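Local coordinates for protein ribonucleoside-diphosphate reductase (Pseudomonas aeruginosa, PDB 5IM3) that probably reduces ribonucleoside diphosphates to the deoxyribonucleotides needed for DNA synthesis, as a class I ribonucleotide reductase under allosteric control by bound nucleotides such as dATP, at residues N202-V206 with L226-T230; S220-R225 with Q293-Y297. The contacts are given in a common frame with arbitrary orientation. Numbering follows the deposited sequence.

Interaction 1 (N202-V206 with L226-T230); sequences NTALV and LLMDT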
loop_
_atom_site.group_PDB
_atom_site.type_symbol
_atom_site.label_atom_id
_atom_site.label_comp_id
_atom_site.label_asym_id
_atom_site.label_seq_id
_atom_site.Cartn_x
_atom_site.Cartn_y
_atom_site.Cartn_z
ATOM N N ASN A 202 -28.665 -9.109 -50.387
ATOM C CA ASN A 202 -28.726 -10.186 -49.406
ATOM C C ASN A 202 -28.103 -9.755 -48.084
ATOM O O ASN A 202 -28.657 -10.027 -47.013
ATOM C CB ASN A 202 -28.024 -11.430 -49.951
ATOM C CG ASN A 202 -28.071 -12.597 -48.983
ATOM O OD1 ASN A 202 -27.202 -12.739 -48.122
ATOM N ND2 ASN A 202 -29.085 -13.442 -49.122
ATOM N N THR A 203 -26.956 -9.074 -48.142
ATOM C CA THR A 203 -26.326 -8.588 -46.920
ATOM C C THR A 203 -27.230 -7.599 -46.195
ATOM O O THR A 203 -27.219 -7.537 -44.960
ATOM C CB THR A 203 -24.974 -7.940 -47.235
ATOM O OG1 THR A 203 -25.176 -6.693 -47.910
ATOM C CG2 THR A 203 -24.117 -8.858 -48.111
ATOM N N ALA A 204 -28.024 -6.827 -46.941
ATOM C CA ALA A 204 -29.002 -5.947 -46.312
ATOM C C ALA A 204 -30.081 -6.750 -45.595
ATOM O O ALA A 204 -30.523 -6.372 -44.503
ATOM C CB ALA A 204 -29.625 -5.024 -47.360
ATOM N N LEU A 205 -30.519 -7.860 -46.192
ATOM C CA LEU A 205 -31.452 -8.749 -45.506
ATOM C C LEU A 205 -30.826 -9.329 -44.245
ATOM O O LEU A 205 -31.493 -9.458 -43.213
ATOM C CB LEU A 205 -31.894 -9.874 -46.442
ATOM C CG LEU A 205 -33.309 -9.769 -47.011
ATOM C CD1 LEU A 205 -33.455 -8.543 -47.897
ATOM C CD2 LEU A 205 -33.654 -11.034 -47.777
ATOM N N VAL A 206 -29.544 -9.687 -44.312
ATOM C CA VAL A 206 -28.868 -10.248 -43.149
ATOM C C VAL A 206 -28.671 -9.180 -42.081
ATOM O O VAL A 206 -28.827 -9.445 -40.884
ATOM C CB VAL A 206 -27.533 -10.888 -43.573
ATOM C CG1 VAL A 206 -26.754 -11.385 -42.360
ATOM C CG2 VAL A 206 -27.784 -12.030 -44.547
ATOM N N LEU A 226 -30.995 -16.827 -44.317
ATOM C CA LEU A 226 -30.901 -15.794 -45.342
ATOM C C LEU A 226 -29.504 -15.749 -45.951
ATOM O O LEU A 226 -29.358 -15.659 -47.177
ATOM C CB LEU A 226 -31.281 -14.436 -44.751
ATOM C CG LEU A 226 -32.730 -14.317 -44.266
ATOM C CD1 LEU A 226 -32.945 -13.019 -43.498
ATOM C CD2 LEU A 226 -33.699 -14.413 -45.436
ATOM N N LEU A 227 -28.465 -15.812 -45.113
ATOM C CA LEU A 227 -27.097 -15.830 -45.620
ATOM C C LEU A 227 -26.855 -17.017 -46.542
ATOM O O LEU A 227 -26.041 -16.930 -47.468
ATOM C CB LEU A 227 -26.110 -15.860 -44.451
ATOM C CG LEU A 227 -24.626 -15.993 -44.806
ATOM C CD1 LEU A 227 -24.171 -14.836 -45.688
ATOM C CD2 LEU A 227 -23.781 -16.073 -43.537
ATOM N N MET A 228 -27.547 -18.133 -46.303
ATOM C CA MET A 228 -27.365 -19.320 -47.130
ATOM C C MET A 228 -27.654 -19.038 -48.598
ATOM O O MET A 228 -27.119 -19.722 -49.478
ATOM C CB MET A 228 -28.271 -20.440 -46.621
ATOM C CG MET A 228 -27.901 -21.823 -47.122
ATOM S SD MET A 228 -26.512 -22.533 -46.219
ATOM C CE MET A 228 -27.262 -22.746 -44.601
ATOM N N ASP A 229 -28.496 -18.041 -48.883
ATOM C CA ASP A 229 -28.832 -17.733 -50.269
ATOM C C ASP A 229 -27.598 -17.291 -51.046
ATOM O O ASP A 229 -27.439 -17.640 -52.221
ATOM C CB ASP A 229 -29.915 -16.655 -50.315
ATOM C CG ASP A 229 -30.733 -16.702 -51.591
ATOM O OD1 ASP A 229 -31.124 -17.812 -52.010
ATOM O OD2 ASP A 229 -30.986 -15.627 -52.175
ATOM N N THR A 230 -26.713 -16.521 -50.407
ATOM C CA THR A 230 -25.467 -16.128 -51.059
ATOM C C THR A 230 -24.561 -17.331 -51.276
ATOM O O THR A 230 -23.899 -17.439 -52.315
ATOM C CB THR A 230 -24.739 -15.069 -50.227
ATOM O OG1 THR A 230 -25.619 -13.972 -49.965
ATOM C CG2 THR A 230 -23.505 -14.559 -50.964
#
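N202 sets its side chain as a knob into the hole formed by L226, L227, D229 and T230 on the facing helix. Its amide is held at both ends: ND2 donates to the backbone O of L226 at 3.0 Å, nearly in line (174°), and OD1 accepts from T230 OG1 at 2.7 Å. The L226 carbonyl also takes the backbone N of D229, so N202 adds a second donor to an oxygen already used inside its helix. One turn on, the contact becomes apolar: L205 CD2 lies 4.1 Å from L226 CD2, and V206 CG2 is 4.2 Å from both L226 CB and L227 CB. The segment axes run nearly antiparallel (161°), 9.0 Å apart at closest approach. Both segments, on helices 198-210 and 219-239, lie in the second ATP cone. Helix 162-173 packs against L205 and L226 and supplies R164 to D229, which also pairs with R232; helix 297-307 meets V206 and L227 through Y297.

Interaction 2 (S220-R225 with Q293-Y297); sequences SYVTAR and QQFTY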
loop_
_atom_site.group_PDB
_atom_site.type_symbol
_atom_site.label_atom_id
_atom_site.label_comp_id
_atom_site.label_asym_id
_atom_site.label_seq_id
_atom_site.Cartn_x
_atom_site.Cartn_y
_atom_site.Cartn_z
ATOM N N SER A 220 -31.687 -15.691 -35.028
ATOM C CA SER A 220 -30.374 -16.211 -35.388
ATOM C C SER A 220 -30.494 -17.286 -36.460
ATOM O O SER A 220 -29.725 -17.298 -37.429
ATOM C CB SER A 220 -29.666 -16.759 -34.149
ATOM O OG SER A 220 -28.442 -17.388 -34.497
ATOM N N TYR A 221 -31.458 -18.197 -36.307
ATOM C CA TYR A 221 -31.709 -19.181 -37.355
ATOM C C TYR A 221 -32.150 -18.500 -38.641
ATOM O O TYR A 221 -31.709 -18.871 -39.734
ATOM C CB TYR A 221 -32.764 -20.187 -36.897
ATOM C CG TYR A 221 -32.430 -20.908 -35.611
ATOM C CD1 TYR A 221 -31.457 -21.899 -35.579
ATOM C CD2 TYR A 221 -33.097 -20.606 -34.432
ATOM C CE1 TYR A 221 -31.153 -22.564 -34.405
ATOM C CE2 TYR A 221 -32.800 -21.264 -33.254
ATOM C CZ TYR A 221 -31.828 -22.241 -33.246
ATOM O OH TYR A 221 -31.533 -22.897 -32.075
ATOM N N VAL A 222 -33.022 -17.492 -38.529
ATOM C CA VAL A 222 -33.475 -16.760 -39.708
ATOM C C VAL A 222 -32.301 -16.074 -40.387
ATOM O O VAL A 222 -32.204 -16.048 -41.620
ATOM C CB VAL A 222 -34.568 -15.745 -39.320
ATOM C CG1 VAL A 222 -35.056 -14.988 -40.551
ATOM C CG2 VAL A 222 -35.728 -16.439 -38.615
ATOM N N THR A 223 -31.400 -15.493 -39.595
ATOM C CA THR A 223 -30.243 -14.811 -40.164
ATOM C C THR A 223 -29.366 -15.780 -40.946
ATOM O O THR A 223 -28.898 -15.457 -42.045
ATOM C CB THR A 223 -29.439 -14.136 -39.052
ATOM O OG1 THR A 223 -30.311 -13.328 -38.251
ATOM C CG2 THR A 223 -28.348 -13.258 -39.639
ATOM N N ALA A 224 -29.138 -16.977 -40.400
ATOM C CA ALA A 224 -28.316 -17.965 -41.092
ATOM C C ALA A 224 -28.981 -18.432 -42.380
ATOM O O ALA A 224 -28.314 -18.596 -43.408
ATOM C CB ALA A 224 -28.042 -19.154 -40.174
ATOM N N ARG A 225 -30.298 -18.653 -42.346
ATOM C CA ARG A 225 -30.992 -19.145 -43.530
ATOM C C ARG A 225 -30.979 -18.117 -44.654
ATOM O O ARG A 225 -30.940 -18.492 -45.832
ATOM C CB ARG A 225 -32.422 -19.535 -43.165
ATOM C CG ARG A 225 -32.485 -20.687 -42.180
ATOM C CD ARG A 225 -33.893 -20.930 -41.684
ATOM N NE ARG A 225 -33.913 -21.834 -40.540
ATOM C CZ ARG A 225 -35.018 -22.250 -39.931
ATOM N NH1 ARG A 225 -36.212 -21.849 -40.354
ATOM N NH2 ARG A 225 -34.928 -23.071 -38.895
ATOM N N GLN A 293 -31.516 -25.806 -42.134
ATOM C CA GLN A 293 -32.311 -24.954 -41.259
ATOM C C GLN A 293 -31.839 -24.998 -39.810
ATOM O O GLN A 293 -32.256 -24.147 -39.016
ATOM C CB GLN A 293 -33.786 -25.362 -41.333
ATOM C CG GLN A 293 -34.355 -25.454 -42.749
ATOM C CD GLN A 293 -34.262 -24.145 -43.510
ATOM O OE1 GLN A 293 -33.193 -23.771 -43.992
ATOM N NE2 GLN A 293 -35.382 -23.439 -43.619
ATOM N N GLN A 294 -30.983 -25.957 -39.451
ATOM C CA GLN A 294 -30.533 -26.102 -38.072
ATOM C C GLN A 294 -29.521 -25.041 -37.663
ATOM O O GLN A 294 -29.311 -24.838 -36.464
ATOM C CB GLN A 294 -29.909 -27.486 -37.864
ATOM C CG GLN A 294 -30.818 -28.650 -38.227
ATOM C CD GLN A 294 -30.082 -29.973 -38.270
ATOM O OE1 GLN A 294 -28.858 -30.023 -38.126
ATOM N NE2 GLN A 294 -30.824 -31.056 -38.473
ATOM N N PHE A 295 -28.908 -24.356 -38.622
ATOM C CA PHE A 295 -27.730 -23.547 -38.348
ATOM C C PHE A 295 -28.084 -22.246 -37.642
ATOM O O PHE A 295 -29.007 -21.532 -38.049
ATOM C CB PHE A 295 -26.986 -23.232 -39.644
ATOM C CG PHE A 295 -26.103 -24.343 -40.119
ATOM C CD1 PHE A 295 -24.944 -24.662 -39.434
ATOM C CD2 PHE A 295 -26.424 -25.062 -41.258
ATOM C CE1 PHE A 295 -24.125 -25.682 -39.869
ATOM C CE2 PHE A 295 -25.610 -26.083 -41.697
ATOM C CZ PHE A 295 -24.460 -26.394 -41.003
ATOM N N THR A 296 -27.341 -21.944 -36.583
ATOM C CA THR A 296 -27.280 -20.599 -36.045
ATOM C C THR A 296 -26.377 -19.740 -36.926
ATOM O O THR A 296 -25.566 -20.246 -37.709
ATOM C CB THR A 296 -26.746 -20.611 -34.613
ATOM O OG1 THR A 296 -25.394 -21.094 -34.611
ATOM C CG2 THR A 296 -27.599 -21.508 -33.730
ATOM N N TYR A 297 -26.528 -18.422 -36.794
ATOM C CA TYR A 297 -25.714 -17.507 -37.588
ATOM C C TYR A 297 -24.232 -17.697 -37.293
ATOM O O TYR A 297 -23.400 -17.693 -38.210
ATOM C CB TYR A 297 -26.144 -16.066 -37.317
ATOM C CG TYR A 297 -25.414 -15.035 -38.143
ATOM C CD1 TYR A 297 -25.360 -15.137 -39.527
ATOM C CD2 TYR A 297 -24.797 -13.945 -37.541
ATOM C CE1 TYR A 297 -24.699 -14.192 -40.289
ATOM C CE2 TYR A 297 -24.136 -12.993 -38.295
ATOM C CZ TYR A 297 -24.091 -13.122 -39.668
ATOM O OH TYR A 297 -23.435 -12.179 -40.424
#
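Hydrogen bonds join the helix and the loop at two points. The guanidinium of R225 converges on the carbonyl of Q293, with NH2 to O at 2.9 Å and NE to O at 3.2 Å, while Q293 CB lies over one face of the same group. R225 NH1 turns to the backbone oxygens of A172 and E174, so the arginine gathers main-chain carbonyls from two parts of the chain. At the other point the backbone N of Y297 donates to S220 OG (3.2 Å, 171°). Y297 opens helix 297-307, T296 is its N-cap, and T296 OG1 caps the N of G299; S220 thus takes up an amide of the first turn from outside that helix.

The remaining contacts are van der Waals and CH-pi. A224 CB comes within 3.3 Å of F295 O and makes an apolar contact with F295 CB at 4.2 Å, its small side chain letting the extended backbone pass close to the helix. T223 CG2 makes a CH-pi contact over the Y297 ring, 3.8 Å from its centroid. The ring of Y221 lies along the loop, with CE1 3.6 Å from Q294 O, near the ring plane, and 3.8 Å from T296 CG2.

No salt bridge spans the two segments: side-chain groups bind the loop's backbone, so the recognition is of its main chain, at Q293 O and Y297 N, rather than of charged side chains.

From the N terminus, helix 198-210 comes first, and interaction 1 brings helix 219-239 back against it, with 19 residues between the segments, closing a short helical hairpin within the second ATP cone. Interaction 2 closes a much longer loop of 67 residues, from the earlier part of helix 219-239 to the start of helix 297-307 in the all-alpha region. Because 220-225 precedes 226-230 on the shared helix, the two closures cross rather than nest. They meet directly: V206 CG1 packs 3.7 Å from T223 CG2, and L227 CD2 lies 3.9 Å from Y297 CE1. Helix 219-239 therefore ties the second cone to the all-alpha region.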